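Local coordinates for protein CT_858 (Chlamydia trachomatis, PDB 3DOR), which is a secreted chlamydial protease, the dimeric mature form of CPAF, and probably acts as a serine-type endopeptidase, at residues Q19-A23 / I369-E374; P364-M368 / L433-L439. All coordinates share one frame; numbering follows the deposited sequence.

Contact 1 of 2, residues Q19-A23 / I369-E374; sequences QVKYA and ILTQDE
Where the chain leaves helix 2-20, its backbone comes closest to 369-374 at Ala23 and Ile369, whose CA atoms lie 5.3 Å apart; the rest of the contact is made by side chains of 369-374 against both backbone and side chains of 19-23. Ile369 carries the apolar half of the contact by spreading its two branches. CG2, anti to the backbone N, reaches the carbonyl at the helix end, with Val20 O 3.1 Å from Ile369 CG2, while CG1, beside that N, turns to Ala23. There Ala23 CB sits 3.4 Å from Ile369 CG1, though the exact fit of this isoleucine is doubtful. Two residues on from Ile369, the methyl CG2 of Thr371 is met by Val20 CG1 at 3.9 Å and by Lys21 CG at the same distance, both side chains running roughly perpendicular to Thr371.

Thr371 is the N-cap of helix 372-384, and with Glu374 it builds a capping box. The carboxylate of Glu374 folds back over the first turn, its chain bent at chi2 (67°), and OE2 takes the backbone N-H of Thr371, 2.7 Å from Thr371 N to Glu374 OE2 and nearly along the carboxylate C-O axis. Thr371 OG1 also lies against OE2, too close for the details to be trusted, and accepts a weak bond from Asp373 N. With OE2 turned to Thr371, OE1 faces Lys21.

Lys21, the first residue past helix 2-20 to leave helical angles, approaches Glu374 OE1 from the opposite direction. Its NZ forms a salt bridge there, 3.2 Å between Lys21 NZ and Glu374 OE1, and the same lysine makes a cation-pi contact with Phe497. Pro502 of the second subunit packs on Lys21, and Asn503 of that subunit on Thr371.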
ATOM      1  N   GLN B  19     -10.386   5.374 -17.966  1.00 38.02           N
ATOM      2  CA  GLN B  19     -11.752   5.870 -18.096  1.00 37.47           C
ATOM      3  C   GLN B  19     -12.442   6.005 -16.750  1.00 36.21           C
ATOM      4  O   GLN B  19     -13.428   6.724 -16.614  1.00 36.39           O
ATOM      5  CB  GLN B  19     -12.573   4.947 -18.998  1.00 43.61           C
ATOM      6  CG  GLN B  19     -12.087   4.963 -20.425  1.00 49.49           C
ATOM      7  CD  GLN B  19     -13.103   4.442 -21.399  1.00 52.41           C
ATOM      8  OE1 GLN B  19     -13.438   3.259 -21.390  1.00 57.43           O
ATOM      9  NE2 GLN B  19     -13.606   5.325 -22.255  1.00 53.50           N
ATOM     10  N   VAL B  20     -11.904   5.329 -15.744  1.00 35.25           N
ATOM     11  CA  VAL B  20     -12.503   5.359 -14.424  1.00 35.62           C
ATOM     12  C   VAL B  20     -11.800   6.253 -13.406  1.00 33.68           C
ATOM     13  O   VAL B  20     -12.447   6.798 -12.510  1.00 32.78           O
ATOM     14  CB  VAL B  20     -12.607   3.917 -13.869  1.00 35.68           C
ATOM     15  CG1 VAL B  20     -12.991   3.933 -12.409  1.00 39.89           C
ATOM     16  CG2 VAL B  20     -13.641   3.144 -14.672  1.00 35.89           C
ATOM     17  N   LYS B  21     -10.490   6.412 -13.542  1.00 31.82           N
ATOM     18  CA  LYS B  21      -9.743   7.229 -12.594  1.00 33.06           C
ATOM     19  C   LYS B  21      -8.641   8.124 -13.170  1.00 31.39           C
ATOM     20  O   LYS B  21      -7.610   8.317 -12.530  1.00 29.95           O
ATOM     21  CB  LYS B  21      -9.122   6.331 -11.521  1.00 33.22           C
ATOM     22  CG  LYS B  21      -9.925   6.217 -10.254  1.00 37.68           C
ATOM     23  CD  LYS B  21     -10.053   7.557  -9.558  1.00 40.83           C
ATOM     24  CE  LYS B  21     -10.024   7.390  -8.046  1.00 42.19           C
ATOM     25  NZ  LYS B  21      -8.650   7.018  -7.551  1.00 42.80           N
ATOM     26  N   TYR B  22      -8.832   8.656 -14.371  1.00 30.44           N
ATOM     27  CA  TYR B  22      -7.815   9.537 -14.936  1.00 28.86           C
ATOM     28  C   TYR B  22      -8.479  10.863 -15.255  1.00 28.84           C
ATOM     29  O   TYR B  22      -9.047  11.054 -16.334  1.00 28.85           O
ATOM     30  CB  TYR B  22      -7.200   8.930 -16.187  1.00 28.92           C
ATOM     31  CG  TYR B  22      -6.031   9.734 -16.699  1.00 30.78           C
ATOM     32  CD1 TYR B  22      -4.832   9.796 -15.984  1.00 31.09           C
ATOM     33  CD2 TYR B  22      -6.137  10.473 -17.873  1.00 29.14           C
ATOM     34  CE1 TYR B  22      -3.772  10.580 -16.428  1.00 30.95           C
ATOM     35  CE2 TYR B  22      -5.092  11.256 -18.325  1.00 30.54           C
ATOM     36  CZ  TYR B  22      -3.913  11.312 -17.601  1.00 32.08           C
ATOM     37  OH  TYR B  22      -2.904  12.140 -18.029  1.00 31.87           O
ATOM     38  N   ALA B  23      -8.409  11.777 -14.291  1.00 28.24           N
ATOM     39  CA  ALA B  23      -9.038  13.087 -14.406  1.00 28.44           C
ATOM     40  C   ALA B  23      -8.656  13.944 -15.602  1.00 29.06           C
ATOM     41  O   ALA B  23      -9.505  14.620 -16.166  1.00 29.11           O
ATOM     42  CB  ALA B  23      -8.821  13.880 -13.117  1.00 27.44           C
ATOM     43  N   ILE B 369     -11.986  13.134 -10.281  1.00 31.58           N
ATOM     44  CA  ILE B 369     -12.723  11.991 -10.830  1.00 33.88           C
ATOM     45  C   ILE B 369     -13.083  11.185  -9.585  1.00 31.40           C
ATOM     46  O   ILE B 369     -12.218  10.912  -8.750  1.00 29.27           O
ATOM     47  CB  ILE B 369     -11.887  11.072 -11.744  1.00 37.21           C
ATOM     48  CG1 ILE B 369     -11.542  11.783 -13.044  1.00 43.40           C
ATOM     49  CG2 ILE B 369     -12.710   9.840 -12.106  1.00 38.99           C
ATOM     50  CD1 ILE B 369     -11.384  10.817 -14.239  1.00 48.90           C
ATOM     51  N   LEU B 370     -14.339  10.781  -9.468  1.00 30.40           N
ATOM     52  CA  LEU B 370     -14.765  10.076  -8.266  1.00 31.13           C
ATOM     53  C   LEU B 370     -15.240   8.637  -8.414  1.00 31.74           C
ATOM     54  O   LEU B 370     -15.862   8.267  -9.407  1.00 31.05           O
ATOM     55  CB  LEU B 370     -15.866  10.892  -7.576  1.00 30.01           C
ATOM     56  CG  LEU B 370     -15.574  12.362  -7.242  1.00 28.72           C
ATOM     57  CD1 LEU B 370     -16.850  13.056  -6.770  1.00 27.67           C
ATOM     58  CD2 LEU B 370     -14.484  12.456  -6.167  1.00 28.53           C
ATOM     59  N   THR B 371     -14.923   7.837  -7.392  1.00 31.72           N
ATOM     60  CA  THR B 371     -15.332   6.433  -7.281  1.00 28.72           C
ATOM     61  C   THR B 371     -15.783   6.311  -5.821  1.00 29.97           C
ATOM     62  O   THR B 371     -15.540   7.211  -5.015  1.00 29.53           O
ATOM     63  CB  THR B 371     -14.174   5.416  -7.546  1.00 29.61           C
ATOM     64  OG1 THR B 371     -13.170   5.546  -6.535  1.00 28.40           O
ATOM     65  CG2 THR B 371     -13.550   5.646  -8.914  1.00 26.65           C
ATOM     66  N   GLN B 372     -16.417   5.207  -5.451  1.00 28.25           N
ATOM     67  CA  GLN B 372     -16.872   5.094  -4.074  1.00 30.34           C
ATOM     68  C   GLN B 372     -15.692   5.125  -3.062  1.00 29.82           C
ATOM     69  O   GLN B 372     -15.903   5.330  -1.859  1.00 29.37           O
ATOM     70  CB  GLN B 372     -17.716   3.840  -3.864  1.00 30.01           C
ATOM     71  CG  GLN B 372     -17.466   2.681  -4.802  1.00 33.34           C
ATOM     72  CD  GLN B 372     -18.064   2.859  -6.193  1.00 30.73           C
ATOM     73  OE1 GLN B 372     -19.277   2.784  -6.382  1.00 33.25           O
ATOM     74  NE2 GLN B 372     -17.204   3.086  -7.176  1.00 30.52           N
ATOM     75  N   ASP B 373     -14.452   5.003  -3.540  1.00 32.02           N
ATOM     76  CA  ASP B 373     -13.303   5.071  -2.644  1.00 31.84           C
ATOM     77  C   ASP B 373     -13.257   6.501  -2.106  1.00 30.83           C
ATOM     78  O   ASP B 373     -13.086   6.702  -0.897  1.00 31.34           O
ATOM     79  CB  ASP B 373     -12.049   4.765  -3.434  1.00 31.55           C
ATOM     80  CG  ASP B 373     -10.772   4.769  -2.568  1.00 32.65           C
ATOM     81  OD1 ASP B 373      -9.714   4.355  -3.081  1.00 35.05           O
ATOM     82  OD2 ASP B 373     -10.783   5.162  -1.374  1.00 33.15           O
ATOM     83  N   GLU B 374     -13.418   7.483  -3.001  1.00 29.43           N
ATOM     84  CA  GLU B 374     -13.404   8.871  -2.569  1.00 29.21           C
ATOM     85  C   GLU B 374     -14.598   9.209  -1.704  1.00 28.63           C
ATOM     86  O   GLU B 374     -14.520  10.081  -0.830  1.00 29.58           O
ATOM     87  CB  GLU B 374     -13.335   9.824  -3.770  1.00 28.28           C
ATOM     88  CG  GLU B 374     -12.004   9.789  -4.500  1.00 29.12           C
ATOM     89  CD  GLU B 374     -11.743   8.457  -5.211  1.00 32.99           C
ATOM     90  OE1 GLU B 374     -10.584   7.981  -5.172  1.00 34.81           O
ATOM     91  OE2 GLU B 374     -12.682   7.887  -5.820  1.00 32.24           O
TER

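Contact 2 of 2, residues P364-M368 / L433-L439; sequences PKHRM and LSTPIPL
The His366 ring carries Leu439 CD1 over one face, a CH-pi contact 3.6 Å from its centroid and displaced toward NE2. Leu433 CG lies over one face of the Arg367 guanidinium, 3.3 Å from Arg367 NH2, while the edge of that group is turned to backbone carbonyls. Leu433 O, near the guanidinium plane, accepts from Arg367 NH2 at 2.8 Å; Arg367 NE points to Ser434 O in a bond whose very short length is doubtful. Bends at chi2 (-90°) and chi3 (-49°) fold the arginine back so that NH2 meets Leu433 O; NH2 also bonds to Gln205 O of the second subunit.

In the backbone, His366 and Ile437 form a single antiparallel bridge, a hydrogen-bonded pair with His366 N to Ile437 O at 2.9 Å and a return bond from Ile437 N to His366 O. Beside it Lys365 CB rests on Pro436 CB at 3.6 Å. Beyond it Ser434 grips Met368 twice: OG accepts from Met368 N at 2.9 Å, and Ser434 N donates to Met368 O. At the other end a water links Pro364 O to Leu439 N.

The loop 433-439 thus lines one edge of strand 361-368, whose Lys365 and Arg367 bond through their backbones to strand 507-518. His366 ND1 is held by Ser515 of that strand, while helix 409-428 packs against Met368 through Phe418 and against Ile437 through Gln421 and Cys425.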
ATOM      1  N   PRO B 364      -5.797  27.391  -5.550  1.00 27.51           N
ATOM      2  CA  PRO B 364      -6.491  26.897  -6.737  1.00 27.72           C
ATOM      3  C   PRO B 364      -7.251  25.633  -6.304  1.00 28.90           C
ATOM      4  O   PRO B 364      -6.800  24.908  -5.411  1.00 28.84           O
ATOM      5  CB  PRO B 364      -5.349  26.592  -7.703  1.00 27.42           C
ATOM      6  CG  PRO B 364      -4.189  26.313  -6.802  1.00 28.07           C
ATOM      7  CD  PRO B 364      -4.337  27.353  -5.736  1.00 26.90           C
ATOM      8  N   LYS B 365      -8.392  25.374  -6.934  1.00 26.23           N
ATOM      9  CA  LYS B 365      -9.210  24.215  -6.596  1.00 26.85           C
ATOM     10  C   LYS B 365      -8.945  23.077  -7.562  1.00 26.28           C
ATOM     11  O   LYS B 365      -8.283  23.269  -8.574  1.00 25.60           O
ATOM     12  CB  LYS B 365     -10.696  24.591  -6.629  1.00 26.21           C
ATOM     13  CG  LYS B 365     -11.083  25.611  -5.571  1.00 29.23           C
ATOM     14  CD  LYS B 365     -12.570  25.930  -5.638  1.00 33.83           C
ATOM     15  CE  LYS B 365     -12.972  26.927  -4.552  1.00 36.16           C
ATOM     16  NZ  LYS B 365     -12.294  28.242  -4.733  1.00 37.51           N
ATOM     17  N   HIS B 366      -9.470  21.897  -7.252  1.00 25.24           N
ATOM     18  CA  HIS B 366      -9.256  20.731  -8.104  1.00 28.10           C
ATOM     19  C   HIS B 366     -10.529  20.068  -8.644  1.00 27.82           C
ATOM     20  O   HIS B 366     -11.496  19.886  -7.906  1.00 27.78           O
ATOM     21  CB  HIS B 366      -8.454  19.678  -7.340  1.00 26.82           C
ATOM     22  CG  HIS B 366      -7.002  20.010  -7.186  1.00 29.65           C
ATOM     23  ND1 HIS B 366      -5.998  19.194  -7.668  1.00 27.85           N
ATOM     24  CD2 HIS B 366      -6.381  21.054  -6.588  1.00 28.83           C
ATOM     25  CE1 HIS B 366      -4.826  19.721  -7.372  1.00 30.30           C
ATOM     26  NE2 HIS B 366      -5.029  20.852  -6.717  1.00 30.21           N
ATOM     27  N   ARG B 367     -10.518  19.718  -9.930  1.00 28.95           N
ATOM     28  CA  ARG B 367     -11.651  19.018 -10.558  1.00 31.30           C
ATOM     29  C   ARG B 367     -11.261  17.549 -10.357  1.00 30.26           C
ATOM     30  O   ARG B 367     -10.213  17.113 -10.840  1.00 29.80           O
ATOM     31  CB  ARG B 367     -11.734  19.309 -12.066  1.00 31.66           C
ATOM     32  CG  ARG B 367     -11.763  20.775 -12.492  1.00 35.51           C
ATOM     33  CD  ARG B 367     -13.158  21.355 -12.575  1.00 38.32           C
ATOM     34  NE  ARG B 367     -14.100  20.524 -13.332  1.00 36.99           N
ATOM     35  CZ  ARG B 367     -14.340  20.609 -14.637  1.00 36.83           C
ATOM     36  NH1 ARG B 367     -13.705  21.500 -15.388  1.00 35.70           N
ATOM     37  NH2 ARG B 367     -15.245  19.807 -15.190  1.00 34.93           N
ATOM     38  N   MET B 368     -12.096  16.781  -9.668  1.00 31.46           N
ATOM     39  CA  MET B 368     -11.762  15.388  -9.373  1.00 31.80           C
ATOM     40  C   MET B 368     -12.597  14.297 -10.050  1.00 32.02           C
ATOM     41  O   MET B 368     -13.758  14.510 -10.375  1.00 32.10           O
ATOM     42  CB  MET B 368     -11.842  15.188  -7.855  1.00 33.85           C
ATOM     43  CG  MET B 368     -10.870  16.040  -7.042  1.00 37.59           C
ATOM     44  SD  MET B 368     -11.580  16.552  -5.452  1.00 45.60           S
ATOM     45  CE  MET B 368     -11.636  14.995  -4.589  1.00 45.93           C
ATOM     46  N   LEU B 433     -15.513  14.551 -13.952  1.00 35.55           N
ATOM     47  CA  LEU B 433     -14.604  15.681 -13.762  1.00 34.67           C
ATOM     48  C   LEU B 433     -15.427  16.690 -12.990  1.00 34.50           C
ATOM     49  O   LEU B 433     -16.028  17.606 -13.560  1.00 32.48           O
ATOM     50  CB  LEU B 433     -14.142  16.262 -15.104  1.00 36.33           C
ATOM     51  CG  LEU B 433     -13.053  17.350 -15.017  1.00 37.23           C
ATOM     52  CD1 LEU B 433     -11.846  16.825 -14.240  1.00 36.90           C
ATOM     53  CD2 LEU B 433     -12.625  17.777 -16.424  1.00 36.54           C
ATOM     54  N   SER B 434     -15.449  16.497 -11.675  1.00 34.60           N
ATOM     55  CA  SER B 434     -16.242  17.320 -10.777  1.00 33.13           C
ATOM     56  C   SER B 434     -16.008  18.811 -10.853  1.00 33.70           C
ATOM     57  O   SER B 434     -15.002  19.280 -11.384  1.00 31.23           O
ATOM     58  CB  SER B 434     -16.024  16.876  -9.330  1.00 33.59           C
ATOM     59  OG  SER B 434     -14.776  17.336  -8.838  1.00 32.73           O
ATOM     60  N   THR B 435     -16.969  19.548 -10.307  1.00 33.34           N
ATOM     61  CA  THR B 435     -16.894  20.992 -10.231  1.00 33.63           C
ATOM     62  C   THR B 435     -15.667  21.198  -9.336  1.00 33.41           C
ATOM     63  O   THR B 435     -15.324  20.319  -8.553  1.00 32.91           O
ATOM     64  CB  THR B 435     -18.180  21.553  -9.561  1.00 34.15           C
ATOM     65  OG1 THR B 435     -18.099  22.979  -9.468  1.00 38.19           O
ATOM     66  CG2 THR B 435     -18.364  20.962  -8.170  1.00 34.62           C
ATOM     67  N   PRO B 436     -14.979  22.348  -9.446  1.00 33.14           N
ATOM     68  CA  PRO B 436     -13.801  22.539  -8.595  1.00 30.92           C
ATOM     69  C   PRO B 436     -14.032  22.501  -7.083  1.00 29.50           C
ATOM     70  O   PRO B 436     -14.905  23.176  -6.533  1.00 28.39           O
ATOM     71  CB  PRO B 436     -13.215  23.870  -9.093  1.00 31.49           C
ATOM     72  CG  PRO B 436     -14.394  24.584  -9.661  1.00 35.53           C
ATOM     73  CD  PRO B 436     -15.159  23.483 -10.366  1.00 33.17           C
ATOM     74  N   ILE B 437     -13.223  21.680  -6.425  1.00 28.39           N
ATOM     75  CA  ILE B 437     -13.278  21.494  -4.982  1.00 27.60           C
ATOM     76  C   ILE B 437     -11.846  21.606  -4.455  1.00 25.83           C
ATOM     77  O   ILE B 437     -10.942  20.948  -4.964  1.00 25.78           O
ATOM     78  CB  ILE B 437     -13.834  20.088  -4.638  1.00 27.95           C
ATOM     79  CG1 ILE B 437     -15.240  19.927  -5.230  1.00 28.12           C
ATOM     80  CG2 ILE B 437     -13.830  19.871  -3.130  1.00 28.09           C
ATOM     81  CD1 ILE B 437     -15.867  18.579  -4.951  1.00 29.30           C
ATOM     82  N   PRO B 438     -11.618  22.440  -3.431  1.00 26.60           N
ATOM     83  CA  PRO B 438     -10.246  22.545  -2.926  1.00 27.22           C
ATOM     84  C   PRO B 438      -9.803  21.296  -2.178  1.00 27.58           C
ATOM     85  O   PRO B 438     -10.593  20.666  -1.478  1.00 28.30           O
ATOM     86  CB  PRO B 438     -10.291  23.788  -2.037  1.00 26.66           C
ATOM     87  CG  PRO B 438     -11.689  23.810  -1.542  1.00 29.07           C
ATOM     88  CD  PRO B 438     -12.520  23.374  -2.736  1.00 26.27           C
ATOM     89  N   LEU B 439      -8.538  20.930  -2.341  1.00 27.72           N
ATOM     90  CA  LEU B 439      -8.021  19.751  -1.664  1.00 27.54           C
ATOM     91  C   LEU B 439      -8.193  19.975  -0.168  1.00 26.73           C
ATOM     92  O   LEU B 439      -8.004  21.092   0.319  1.00 24.14           O
ATOM     93  CB  LEU B 439      -6.549  19.539  -2.021  1.00 26.90           C
ATOM     94  CG  LEU B 439      -6.293  19.339  -3.518  1.00 29.35           C
ATOM     95  CD1 LEU B 439      -4.792  19.162  -3.796  1.00 30.17           C
ATOM     96  CD2 LEU B 439      -7.061  18.118  -3.983  1.00 27.58           C
TER
HETATM   97  O   HOH W   1      -7.073  22.827  -3.732  1.00 28.23           O

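In the fold
Contact 2 passes straight into contact 1 along the chain: strand 361-368 ends at Met368, and Ile369 opens the run into helix 372-384. Their centres lie about 13 Å apart, and they touch, with Ala23 O 3.7 Å from Leu433 CD1 and Ala23 CB 4.2 Å from Arg367 O. Strand 507-518 ties them further, bonding through its backbone to Ala23 in contact 1 while it flanks 364-368 in contact 2. Both lie on the same side of the chain's centre, about 22 and 20 Å from it, and both reach the second subunit: contact 1 through Lys21 and the run from Ile369 to Gln372, contact 2 through Arg367 and Leu433.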